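Local coordinates for protein AHL synthase (Burkholderia glumae, PDB 3P2H) that probably makes N-acyl-L-homoserine lactone quorum-sensing signals from S-adenosyl-L-methionine and a fatty acyl group delivered on acyl carrier protein, at residues A13-A16 against A17-G20; S21-Y24 against R25-E29; T74-L78 against L79-F83; C145-E148 against R149-R153; A181-L184 against A185-L189. The protein carries 3 engineered substitutions. All coordinates share one frame; numbering follows the deposited sequence.

Contact 1: residues A13-A16 against A17-G20; sequences AHIA and AELG
I15 and E18 meet on the sheet-facing side of the first two turns of helix 13-30, where CD1 of I15 comes to 4.1 Å from OE1 of E18 as the two side chains pass at a slant. The glutamate holds CG anti to its own backbone N (chi1 -178°) and runs on extended, which carries its carboxylate back toward the isoleucine, where OE1 stops beside CD1. The carboxylate has a stronger partner outside the helix: OE2 forms a salt bridge with R58. The tight part of the contact is the backbone and the first side-chain carbons. L19 N bonds to I15 O at 2.8 Å, and G20 N to A16 O at 2.9 Å, with the A13-A17 and H14-E18 bonds completing an unbroken alpha-helical ladder. CB of L19 rests 3.3 Å from I15 O, and CB of E18 lies equally near H14 O. The loose, solvent side is that of A13, H14 and A17; the H14 imidazole leans out with one face over CG1 of its neighbour I15, and A17 brings just a methyl near A13 O. The amphipathic pattern fits a helix lying on a sheet: I15 packs on L56 and R58 of strand 53-58, L19 reaches Y54 and L56 of the same strand and C67 of strand 64-72, and E18 touches I64 of the latter.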
# COMPACT_ATOMS: atom_id res chain seq x y z
N ALA A 13 7.99 3.40 19.12
CA ALA A 13 9.32 3.74 18.64
C ALA A 13 10.08 2.64 17.89
O ALA A 13 10.57 2.87 16.79
CB ALA A 13 10.17 4.25 19.81
N HIS A 14 10.18 1.46 18.49
CA HIS A 14 10.93 0.38 17.85
C HIS A 14 10.34 -0.09 16.52
O HIS A 14 11.07 -0.48 15.63
CB HIS A 14 11.10 -0.81 18.80
CG HIS A 14 9.81 -1.44 19.22
ND1 HIS A 14 8.92 -0.83 20.07
CD2 HIS A 14 9.27 -2.64 18.90
CE1 HIS A 14 7.88 -1.62 20.26
NE2 HIS A 14 8.07 -2.73 19.56
N ILE A 15 9.01 -0.04 16.40
CA ILE A 15 8.36 -0.45 15.16
C ILE A 15 8.59 0.61 14.09
O ILE A 15 8.81 0.29 12.92
CB ILE A 15 6.84 -0.64 15.36
CG1 ILE A 15 6.58 -1.73 16.40
CG2 ILE A 15 6.18 -0.99 14.04
CD1 ILE A 15 7.14 -3.08 16.03
N ALA A 16 8.53 1.87 14.49
CA ALA A 16 8.74 2.98 13.57
C ALA A 16 10.15 2.90 12.99
O ALA A 16 10.35 3.13 11.79
CB ALA A 16 8.54 4.32 14.30
N ALA A 17 11.13 2.58 13.83
CA ALA A 17 12.51 2.47 13.38
C ALA A 17 12.70 1.27 12.45
O ALA A 17 13.31 1.37 11.39
CB ALA A 17 13.44 2.36 14.58
N GLU A 18 12.14 0.13 12.85
CA GLU A 18 12.25 -1.09 12.06
C GLU A 18 11.56 -0.97 10.70
O GLU A 18 12.10 -1.42 9.68
CB GLU A 18 11.66 -2.25 12.86
CG GLU A 18 11.76 -3.60 12.19
CD GLU A 18 11.25 -4.71 13.07
OE1 GLU A 18 10.43 -4.42 13.97
OE2 GLU A 18 11.66 -5.87 12.85
N LEU A 19 10.38 -0.37 10.68
CA LEU A 19 9.65 -0.19 9.43
C LEU A 19 10.36 0.84 8.56
O LEU A 19 10.45 0.68 7.35
CB LEU A 19 8.22 0.30 9.70
CG LEU A 19 7.46 0.77 8.46
CD1 LEU A 19 7.23 -0.40 7.51
CD2 LEU A 19 6.13 1.39 8.87
N GLY A 20 10.84 1.90 9.20
CA GLY A 20 11.53 2.95 8.48
C GLY A 20 12.77 2.42 7.78
O GLY A 20 13.10 2.86 6.68

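Contact 2: residues S21-Y24 against R25-E29; sequences SYRY and RVFVE. With NOO (N-(3-oxocyclohex-1-en-1-yl)octanamide), chain C.
Y24 and V28, one turn apart on helix 13-30, pack ring against branched side chain. Followed outward, Y24 starts with CB beside the peptide leading to R25; CG anti to the backbone N (chi1 179°) then sends the ring outward from the helix, leaning slightly toward the following turn, where V28 and E29 meet it. CD1 and CE1 lie beneath V28, whose CB stands over the ring face, 4.0 Å from the centroid, while its CG1 comes to 3.5 Å from CE1. On the other flank CE2 meets OE2 of E29 at 3.3 Å, edge-on, with the carboxylate plane turned 66° to the ring. At the tip, OH shares a water with OE2 of E29 and is also bonded to S37 N. Y22 repeats the scheme with CG2 of V26 over its ring face. Y24 O takes bonds from both V28 N and E29 N, the latter at 3.1 Å and marking a wider pi-type turn. F27, within this turn, puts CE1 3.3 Å from C4 of the bound octanamide inhibitor. R23 forms salt bridges to D48 and E43; these carboxylates would partly offset its crowding with R69 and R102, while F27 gives the inhibitor ring an apolar neighbour.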
# COMPACT_ATOMS: atom_id res chain seq x y z
N SER A 21 13.45 1.49 8.43
CA SER A 21 14.66 0.89 7.87
C SER A 21 14.30 -0.01 6.70
O SER A 21 14.98 -0.01 5.67
CB SER A 21 15.39 0.08 8.94
OG SER A 21 16.59 -0.50 8.43
N TYR A 22 13.24 -0.79 6.86
CA TYR A 22 12.82 -1.68 5.79
C TYR A 22 12.40 -0.86 4.58
O TYR A 22 12.72 -1.21 3.44
CB TYR A 22 11.66 -2.56 6.22
CG TYR A 22 11.18 -3.46 5.10
CD1 TYR A 22 11.94 -4.55 4.68
CD2 TYR A 22 9.97 -3.21 4.46
CE1 TYR A 22 11.51 -5.36 3.64
CE2 TYR A 22 9.53 -4.02 3.42
CZ TYR A 22 10.30 -5.09 3.01
OH TYR A 22 9.86 -5.89 1.99
N ARG A 23 11.69 0.24 4.82
CA ARG A 23 11.26 1.09 3.71
C ARG A 23 12.46 1.75 3.04
O ARG A 23 12.48 1.89 1.82
CB ARG A 23 10.25 2.13 4.20
CG ARG A 23 8.84 1.58 4.28
CD ARG A 23 7.85 2.53 4.93
NE ARG A 23 7.84 3.85 4.32
CZ ARG A 23 6.97 4.80 4.65
NH1 ARG A 23 6.04 4.55 5.57
NH2 ARG A 23 7.03 5.99 4.08
N TYR A 24 13.46 2.13 3.82
CA TYR A 24 14.65 2.75 3.25
C TYR A 24 15.32 1.77 2.29
O TYR A 24 15.67 2.12 1.17
CB TYR A 24 15.66 3.12 4.33
CG TYR A 24 16.93 3.73 3.75
CD1 TYR A 24 16.98 5.08 3.42
CD2 TYR A 24 18.04 2.94 3.47
CE1 TYR A 24 18.11 5.64 2.82
CE2 TYR A 24 19.18 3.49 2.87
CZ TYR A 24 19.20 4.84 2.54
OH TYR A 24 20.30 5.39 1.92
N ARG A 25 15.50 0.53 2.74
CA ARG A 25 16.14 -0.48 1.93
C ARG A 25 15.40 -0.80 0.63
O ARG A 25 16.01 -1.02 -0.41
CB ARG A 25 16.35 -1.75 2.76
CG ARG A 25 17.39 -1.55 3.87
CD ARG A 25 17.55 -2.78 4.74
NE ARG A 25 16.58 -2.81 5.83
CZ ARG A 25 16.00 -3.92 6.27
NH1 ARG A 25 16.29 -5.08 5.70
NH2 ARG A 25 15.12 -3.88 7.27
N VAL A 26 14.07 -0.79 0.68
CA VAL A 26 13.28 -1.09 -0.51
C VAL A 26 13.12 0.10 -1.47
O VAL A 26 13.50 0.02 -2.64
CB VAL A 26 11.86 -1.57 -0.13
CG1 VAL A 26 11.02 -1.75 -1.40
CG2 VAL A 26 11.94 -2.88 0.63
N PHE A 27 12.57 1.19 -0.96
CA PHE A 27 12.32 2.36 -1.79
C PHE A 27 13.51 3.23 -2.14
O PHE A 27 13.52 3.85 -3.19
CB PHE A 27 11.21 3.19 -1.14
CG PHE A 27 9.96 2.40 -0.92
CD1 PHE A 27 9.11 2.13 -1.98
CD2 PHE A 27 9.68 1.85 0.32
CE1 PHE A 27 8.00 1.31 -1.80
CE2 PHE A 27 8.58 1.02 0.51
CZ PHE A 27 7.73 0.75 -0.56
N VAL A 28 14.52 3.26 -1.27
CA VAL A 28 15.69 4.07 -1.57
C VAL A 28 16.83 3.24 -2.16
O VAL A 28 17.36 3.59 -3.21
CB VAL A 28 16.18 4.81 -0.31
CG1 VAL A 28 17.47 5.56 -0.62
CG2 VAL A 28 15.10 5.78 0.15
N GLU A 29 17.19 2.14 -1.51
CA GLU A 29 18.28 1.32 -2.03
C GLU A 29 17.89 0.46 -3.22
O GLU A 29 18.59 0.42 -4.23
CB GLU A 29 18.84 0.41 -0.94
CG GLU A 29 19.31 1.17 0.28
CD GLU A 29 20.11 0.32 1.22
OE1 GLU A 29 19.91 -0.91 1.27
OE2 GLU A 29 20.95 0.90 1.95
C1 NOO C . 6.87 -2.79 -6.03
O1 NOO C . 6.97 -3.54 -7.00
C2 NOO C . 5.61 -1.98 -5.76
C3 NOO C . 5.65 -0.74 -5.11
C4 NOO C . 7.00 -0.31 -4.48
C5 NOO C . 7.91 -1.51 -3.99
C6 NOO C . 8.08 -2.63 -5.06
N7 NOO C . 4.54 0.19 -4.98
C8 NOO C . 4.00 0.98 -3.93
O8 NOO C . 4.65 1.75 -3.23
C9 NOO C . 2.49 0.90 -3.61
C10 NOO C . 1.52 0.20 -4.60
C11 NOO C . 0.10 0.83 -4.47
C12 NOO C . -1.02 -0.22 -4.58
C13 NOO C . -2.41 0.46 -4.58
C14 NOO C . -3.43 -0.33 -5.42
C15 NOO C . -4.85 0.21 -5.23
O HOH W 1 21.90 3.72 0.57

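Contact 3: residues T74-L78 against L79-F83; sequences TRPYL and LQEVF. With MTA (5'-deoxy-5'-methylthioadenosine), chain B.
Ring contact comes first: CB of Q80 sits over the centre of the Y77 ring, 3.4 Å from its centroid and 8° off the normal, a close CH-pi contact. Y77 reaches it because CG lies between the backbone N and carbonyl carbon (chi1 63°), folding the ring back under the first turn. The Q80 amide continues across the ring with its plane inclined 33° to it.

Among the hydrogen bonds, Q80 OE1 receives Y77 N at 3.3 Å, the donor standing above the amide carbonyl plane. Y77 is the N-cap residue of helix 78-81, so this side chain returns from the first turn to the cap backbone, while E81 N bonds to Y77 O at 3.0 Å. L78 O receives V82 N and, weakly, F83 N. E99 outside accepts from L79 N, and the Y77 hydroxyl bonds to P92 O.

Apolar packing lies toward the nucleoside. CD1 of L78 presses on CG2 of V82 at 3.4 Å, tighter than usual for two carbons. L78 CD1 and V82 CG1 each come to 3.7 Å from the adenine of 5'-deoxy-5'-methylthioadenosine, at C6 and C2 respectively. F83 turns its ring edge to the ribose, with CE2 3.4 Å from O4'.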
# COMPACT_ATOMS: atom_id res chain seq x y z
N THR A 74 -10.42 10.85 2.87
CA THR A 74 -11.04 12.04 3.43
C THR A 74 -9.97 12.93 4.07
O THR A 74 -10.25 14.03 4.53
CB THR A 74 -12.09 11.68 4.49
OG1 THR A 74 -11.48 10.88 5.50
CG2 THR A 74 -13.25 10.93 3.86
N ARG A 75 -8.74 12.42 4.10
CA ARG A 75 -7.62 13.18 4.65
C ARG A 75 -6.55 13.25 3.57
O ARG A 75 -6.62 12.51 2.59
CB ARG A 75 -7.07 12.52 5.92
CG ARG A 75 -8.03 12.61 7.10
CD ARG A 75 -7.36 12.19 8.41
NE ARG A 75 -8.34 12.12 9.49
CZ ARG A 75 -8.06 11.81 10.75
NH1 ARG A 75 -6.82 11.54 11.11
NH2 ARG A 75 -9.04 11.78 11.65
N PRO A 76 -5.55 14.13 3.73
CA PRO A 76 -4.49 14.25 2.73
C PRO A 76 -3.83 12.93 2.35
O PRO A 76 -3.52 12.12 3.23
CB PRO A 76 -3.51 15.22 3.40
CG PRO A 76 -4.42 16.09 4.22
CD PRO A 76 -5.35 15.08 4.84
N TYR A 77 -3.62 12.72 1.06
CA TYR A 77 -2.95 11.51 0.58
C TYR A 77 -2.06 11.73 -0.66
O TYR A 77 -2.20 12.73 -1.37
CB TYR A 77 -3.94 10.35 0.37
CG TYR A 77 -5.02 10.52 -0.68
CD1 TYR A 77 -6.17 11.28 -0.42
CD2 TYR A 77 -4.95 9.83 -1.88
CE1 TYR A 77 -7.22 11.33 -1.35
CE2 TYR A 77 -5.99 9.87 -2.81
CZ TYR A 77 -7.12 10.62 -2.54
OH TYR A 77 -8.16 10.60 -3.45
N LEU A 78 -1.14 10.81 -0.88
CA LEU A 78 -0.15 10.89 -1.96
C LEU A 78 -0.63 11.13 -3.39
O LEU A 78 -0.21 12.09 -4.04
CB LEU A 78 0.74 9.63 -1.91
CG LEU A 78 2.01 9.59 -2.77
CD1 LEU A 78 2.82 10.85 -2.56
CD2 LEU A 78 2.83 8.36 -2.40
N LEU A 79 -1.50 10.26 -3.90
CA LEU A 79 -2.01 10.41 -5.26
C LEU A 79 -2.72 11.76 -5.41
O LEU A 79 -2.56 12.46 -6.41
CB LEU A 79 -2.98 9.26 -5.56
CG LEU A 79 -3.68 9.20 -6.92
CD1 LEU A 79 -2.66 9.25 -8.06
CD2 LEU A 79 -4.52 7.93 -7.00
N GLN A 80 -3.49 12.12 -4.40
CA GLN A 80 -4.25 13.36 -4.40
C GLN A 80 -3.41 14.62 -4.50
O GLN A 80 -3.62 15.44 -5.39
CB GLN A 80 -5.09 13.42 -3.12
CG GLN A 80 -5.79 14.75 -2.88
CD GLN A 80 -6.37 14.83 -1.49
OE1 GLN A 80 -5.63 14.78 -0.50
NE2 GLN A 80 -7.69 14.95 -1.39
N GLU A 81 -2.44 14.75 -3.60
CA GLU A 81 -1.59 15.93 -3.54
C GLU A 81 -0.36 15.94 -4.43
O GLU A 81 -0.01 16.98 -4.99
CB GLU A 81 -1.16 16.17 -2.09
CG GLU A 81 -2.32 16.51 -1.18
CD GLU A 81 -1.91 16.84 0.24
OE1 GLU A 81 -2.70 17.52 0.92
OE2 GLU A 81 -0.82 16.41 0.67
N VAL A 82 0.30 14.80 -4.57
CA VAL A 82 1.52 14.71 -5.37
C VAL A 82 1.33 14.31 -6.83
O VAL A 82 1.91 14.93 -7.72
CB VAL A 82 2.52 13.74 -4.70
CG1 VAL A 82 3.82 13.64 -5.52
CG2 VAL A 82 2.83 14.22 -3.29
N PHE A 83 0.53 13.28 -7.09
CA PHE A 83 0.32 12.82 -8.46
C PHE A 83 -1.12 12.88 -8.96
O PHE A 83 -1.61 11.93 -9.57
CB PHE A 83 0.85 11.39 -8.59
CG PHE A 83 2.31 11.26 -8.29
CD1 PHE A 83 3.26 11.89 -9.08
CD2 PHE A 83 2.74 10.49 -7.21
CE1 PHE A 83 4.63 11.76 -8.81
CE2 PHE A 83 4.10 10.36 -6.92
CZ PHE A 83 5.04 10.99 -7.73
CS MTA B . 4.78 6.04 -6.13
S5' MTA B . 5.52 6.29 -7.77
C5' MTA B . 7.28 6.47 -7.34
C4' MTA B . 7.71 7.94 -7.25
O4' MTA B . 6.93 8.56 -6.19
C2' MTA B . 9.15 8.68 -5.46
O2' MTA B . 10.31 9.44 -5.12
C3' MTA B . 9.19 8.00 -6.87
O3' MTA B . 9.88 8.86 -7.80
C1' MTA B . 7.84 9.48 -5.53
N9 MTA B . 7.29 9.79 -4.19
C8 MTA B . 6.92 8.89 -3.22
N7 MTA B . 6.48 9.50 -2.16
C5 MTA B . 6.54 10.84 -2.37
C6 MTA B . 6.21 12.01 -1.61
N6 MTA B . 5.69 11.88 -0.33
N1 MTA B . 6.41 13.25 -2.17
C2 MTA B . 6.91 13.41 -3.43
N3 MTA B . 7.23 12.30 -4.16
C4 MTA B . 7.07 11.04 -3.70

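Contact 4: residues C145-E148 against R149-R153. Engineered in segment 145-148: M147 (natural residue Ile). Engineered in segment 149-153: M150 (natural residue Leu). With NOO (N-(3-oxocyclohex-1-en-1-yl)octanamide), chain C.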
# COMPACT_ATOMS: atom_id res chain seq x y z
N CYS A 145 3.28 -1.08 -12.84
CA CYS A 145 2.48 -1.97 -13.67
C CYS A 145 2.85 -3.43 -13.40
O CYS A 145 2.01 -4.31 -13.52
CB CYS A 145 2.66 -1.63 -15.15
SG CYS A 145 1.80 -0.11 -15.62
N SER A 146 4.09 -3.69 -13.02
CA SER A 146 4.50 -5.05 -12.73
C SER A 146 3.72 -5.58 -11.53
O SER A 146 3.37 -6.76 -11.47
CB SER A 146 6.00 -5.11 -12.45
OG SER A 146 6.35 -4.25 -11.39
N MET A 147 3.43 -4.69 -10.58
CA MET A 147 2.67 -5.05 -9.39
C MET A 147 1.21 -5.22 -9.80
O MET A 147 0.50 -6.09 -9.30
CB MET A 147 2.80 -3.95 -8.33
CG MET A 147 2.06 -4.24 -7.03
SD MET A 147 2.55 -5.79 -6.25
CE MET A 147 4.04 -5.28 -5.43
N GLU A 148 0.76 -4.38 -10.73
CA GLU A 148 -0.60 -4.44 -11.24
C GLU A 148 -0.85 -5.81 -11.84
O GLU A 148 -1.92 -6.38 -11.70
CB GLU A 148 -0.83 -3.38 -12.33
CG GLU A 148 -2.19 -3.50 -13.02
CD GLU A 148 -2.32 -2.59 -14.23
OE1 GLU A 148 -1.43 -2.63 -15.11
OE2 GLU A 148 -3.31 -1.83 -14.30
N ARG A 149 0.16 -6.33 -12.53
CA ARG A 149 0.06 -7.64 -13.16
C ARG A 149 -0.05 -8.74 -12.12
O ARG A 149 -0.75 -9.73 -12.34
CB ARG A 149 1.24 -7.88 -14.09
CG ARG A 149 1.22 -6.98 -15.32
CD ARG A 149 2.17 -7.47 -16.40
NE ARG A 149 3.58 -7.24 -16.08
CZ ARG A 149 4.18 -6.06 -16.15
NH1 ARG A 149 3.50 -4.98 -16.53
NH2 ARG A 149 5.46 -5.95 -15.86
N MET A 150 0.63 -8.59 -10.98
CA MET A 150 0.54 -9.61 -9.94
C MET A 150 -0.85 -9.59 -9.31
O MET A 150 -1.38 -10.64 -8.94
CB MET A 150 1.61 -9.39 -8.87
CG MET A 150 3.01 -9.80 -9.34
SD MET A 150 4.24 -9.63 -8.03
CE MET A 150 4.75 -7.89 -8.28
N PHE A 151 -1.42 -8.39 -9.17
CA PHE A 151 -2.76 -8.26 -8.61
C PHE A 151 -3.72 -9.01 -9.52
O PHE A 151 -4.60 -9.73 -9.05
CB PHE A 151 -3.19 -6.79 -8.53
CG PHE A 151 -2.50 -5.99 -7.44
CD1 PHE A 151 -1.79 -6.63 -6.43
CD2 PHE A 151 -2.60 -4.60 -7.42
CE1 PHE A 151 -1.18 -5.88 -5.40
CE2 PHE A 151 -2.00 -3.85 -6.40
CZ PHE A 151 -1.29 -4.49 -5.39
N ARG A 152 -3.56 -8.83 -10.83
CA ARG A 152 -4.41 -9.51 -11.80
C ARG A 152 -4.26 -11.02 -11.65
O ARG A 152 -5.25 -11.74 -11.61
CB ARG A 152 -4.04 -9.09 -13.22
CG ARG A 152 -4.38 -7.64 -13.53
CD ARG A 152 -3.93 -7.23 -14.94
NE ARG A 152 -4.34 -5.87 -15.26
CZ ARG A 152 -3.95 -5.20 -16.34
NH1 ARG A 152 -3.13 -5.76 -17.22
NH2 ARG A 152 -4.38 -3.96 -16.54
N ARG A 153 -3.03 -11.48 -11.54
CA ARG A 153 -2.77 -12.91 -11.40
C ARG A 153 -3.36 -13.46 -10.09
O ARG A 153 -3.89 -14.57 -10.06
CB ARG A 153 -1.27 -13.19 -11.43
CG ARG A 153 -0.94 -14.67 -11.53
CD ARG A 153 -1.37 -15.20 -12.88
NE ARG A 153 -1.23 -16.65 -13.00
CZ ARG A 153 -1.69 -17.35 -14.04
NH1 ARG A 153 -2.31 -16.73 -15.03
NH2 ARG A 153 -1.54 -18.67 -14.07
C1 NOO C . 6.87 -2.79 -6.03
O1 NOO C . 6.97 -3.54 -7.00
C2 NOO C . 5.61 -1.98 -5.76
C3 NOO C . 5.65 -0.74 -5.11
C4 NOO C . 7.00 -0.31 -4.48
C5 NOO C . 7.91 -1.51 -3.99
C6 NOO C . 8.08 -2.63 -5.06
N7 NOO C . 4.54 0.19 -4.98
C8 NOO C . 4.00 0.98 -3.93
O8 NOO C . 4.65 1.75 -3.23
C9 NOO C . 2.49 0.90 -3.61
C10 NOO C . 1.52 0.20 -4.60
C11 NOO C . 0.10 0.83 -4.47
C12 NOO C . -1.02 -0.22 -4.58
C13 NOO C . -2.41 0.46 -4.58
C14 NOO C . -3.43 -0.33 -5.42
C15 NOO C . -4.85 0.21 -5.23
O HOH W 2 0.28 -3.95 -16.77
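The backbone is regular alpha-helix, with R149 N bonded to C145 O at 2.9 Å, F151 N to M147 O and R152 N to E148 O, and a weaker bond from M150 N to S146 O. On the pocket side, M147, an engineered residue in place of isoleucine, bends at chi2 (57°) and chi3 (81°), so that CG and SD stay by the F151 ring and CE turns off to the inhibitor. CG lies over the ring face, 3.7 Å from CZ, in a CH-pi contact, and SD approaches obliquely in a Met-aromatic contact. The same sulfur touches CE of M150, also engineered (leucine in nature), at 3.7 Å. Beyond it, CE of M147 is 3.7 Å from C2 of the inhibitor's cyclohexenone, while CE2 of F151 meets C14 near the end of its octanoyl tail.

The other side is polar. The E148 carboxylate stacks over one face of the R152 guanidinium, planes 26° apart, with OE2 3.3 Å from NH2; this salt bridge rests on charge alone, since no N-H points at the oxygen. OE2 has its stronger partner in R160, a salt bridge from NE, and OE1 accepts a hydrogen bond from a water that also bonds weakly to R149 NH1. The helix thus sets the buried E148 carboxylate between R160 and R152 on one side, while M147 and F151 on the other line the inhibitor pocket.

Contact 5: residues A181-L184 against A185-L189; sequences AQTL and AALDL
A Schellman motif ends helix 181-186, built round L184 and L189 with D188 in the positive-phi position (phi 62°). L189 N bonds to L184 O at 3.0 Å with an N-H...O angle of 176°, and D188 N reaches back to A185 O at 3.1 Å. L187 N is shared weakly between T183 O and L184 O, so the last turn is tightening before the chain swings away. Upstream, A185 N and A186 N make ordinary helical bonds to A181 O and Q182 O.

The reversal brings L189 against L184: CD2 of L184 is 4.1 Å from CB of L189, and the two side chains cross at about a right angle, a hydrophobic contact across the motif. T183 and L187 instead run side by side, pointing the same way, with CG2 of T183 3.8 Å from CD1 of L187. T183 has CG2 anti to the backbone N, which aims the methyl at L187 and leaves OG1 beside that N (chi1 -71°), where it bonds to D178 O and H157 N. The buried hydroxyl is thus satisfied from two backbone groups. A185 stays on the exposed side, its CB close to A181 O.

Around the motif, L187 packs on A125 and V128 of helix 120-133, and L189 on V128 and E129 of the same helix. L184 touches I179, just past strand 170-178, and C194, the last modelled residue.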
# COMPACT_ATOMS: atom_id res chain seq x y z
N ALA A 181 -17.00 -9.15 -3.96
CA ALA A 181 -16.97 -10.60 -3.78
C ALA A 181 -15.73 -11.24 -4.42
O ALA A 181 -15.10 -12.10 -3.82
CB ALA A 181 -18.24 -11.22 -4.37
N GLN A 182 -15.38 -10.81 -5.62
CA GLN A 182 -14.23 -11.35 -6.33
C GLN A 182 -12.92 -11.12 -5.57
O GLN A 182 -12.14 -12.05 -5.37
CB GLN A 182 -14.10 -10.70 -7.71
CG GLN A 182 -13.02 -11.34 -8.58
CD GLN A 182 -12.79 -10.59 -9.88
OE1 GLN A 182 -13.74 -10.24 -10.58
NE2 GLN A 182 -11.53 -10.35 -10.21
N THR A 183 -12.68 -9.88 -5.18
CA THR A 183 -11.47 -9.52 -4.45
C THR A 183 -11.38 -10.26 -3.13
O THR A 183 -10.34 -10.81 -2.79
CB THR A 183 -11.42 -8.00 -4.19
OG1 THR A 183 -11.16 -7.31 -5.43
CG2 THR A 183 -10.32 -7.66 -3.18
N LEU A 184 -12.48 -10.27 -2.38
CA LEU A 184 -12.51 -10.96 -1.09
C LEU A 184 -12.22 -12.45 -1.27
O LEU A 184 -11.39 -13.02 -0.56
CB LEU A 184 -13.87 -10.74 -0.42
CG LEU A 184 -14.22 -9.30 -0.03
CD1 LEU A 184 -15.65 -9.22 0.48
CD2 LEU A 184 -13.25 -8.80 1.03
N ALA A 185 -12.91 -13.09 -2.21
CA ALA A 185 -12.71 -14.52 -2.45
C ALA A 185 -11.28 -14.81 -2.86
O ALA A 185 -10.67 -15.76 -2.38
CB ALA A 185 -13.67 -15.01 -3.53
N ALA A 186 -10.73 -14.00 -3.76
CA ALA A 186 -9.37 -14.20 -4.23
C ALA A 186 -8.34 -14.10 -3.10
O ALA A 186 -7.27 -14.70 -3.18
CB ALA A 186 -9.03 -13.18 -5.31
N LEU A 187 -8.68 -13.36 -2.05
CA LEU A 187 -7.79 -13.17 -0.92
C LEU A 187 -8.14 -14.04 0.29
O LEU A 187 -7.52 -13.93 1.33
CB LEU A 187 -7.79 -11.69 -0.50
CG LEU A 187 -7.32 -10.72 -1.58
CD1 LEU A 187 -7.59 -9.28 -1.17
CD2 LEU A 187 -5.84 -10.94 -1.84
N ASP A 188 -9.15 -14.90 0.13
CA ASP A 188 -9.59 -15.79 1.20
C ASP A 188 -10.09 -15.04 2.42
O ASP A 188 -9.85 -15.45 3.56
CB ASP A 188 -8.45 -16.72 1.61
CG ASP A 188 -8.28 -17.87 0.65
OD1 ASP A 188 -7.22 -18.52 0.66
OD2 ASP A 188 -9.23 -18.14 -0.12
N LEU A 189 -10.80 -13.94 2.19
CA LEU A 189 -11.34 -13.14 3.27
C LEU A 189 -12.84 -13.38 3.45
O LEU A 189 -13.52 -13.90 2.55
CB LEU A 189 -11.09 -11.66 2.99
CG LEU A 189 -9.61 -11.30 2.81
CD1 LEU A 189 -9.48 -9.85 2.37
CD2 LEU A 189 -8.86 -11.56 4.10

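In the fold
The five contacts follow one another along the chain, all within the autoinducer synthase region. Contacts 1 and 2 are successive parts of helix 13-30, their centres 12 Å apart, and lie on the same side of the chain's centre. Contact 3 follows strand 64-72; contact 4, on helix 145-154, follows strand 138-144 of the same mixed sheet, and contact 5 comes after strand 170-178, centred 16 Å from contact 4. Contacts 2 and 4, centres 21 Å apart, both touch the inhibitor, whereas contact 3 meets the methylthioadenosine. The inhibitor site is therefore assembled from distant sequence segments, while contacts 1 and 5 lie farther out.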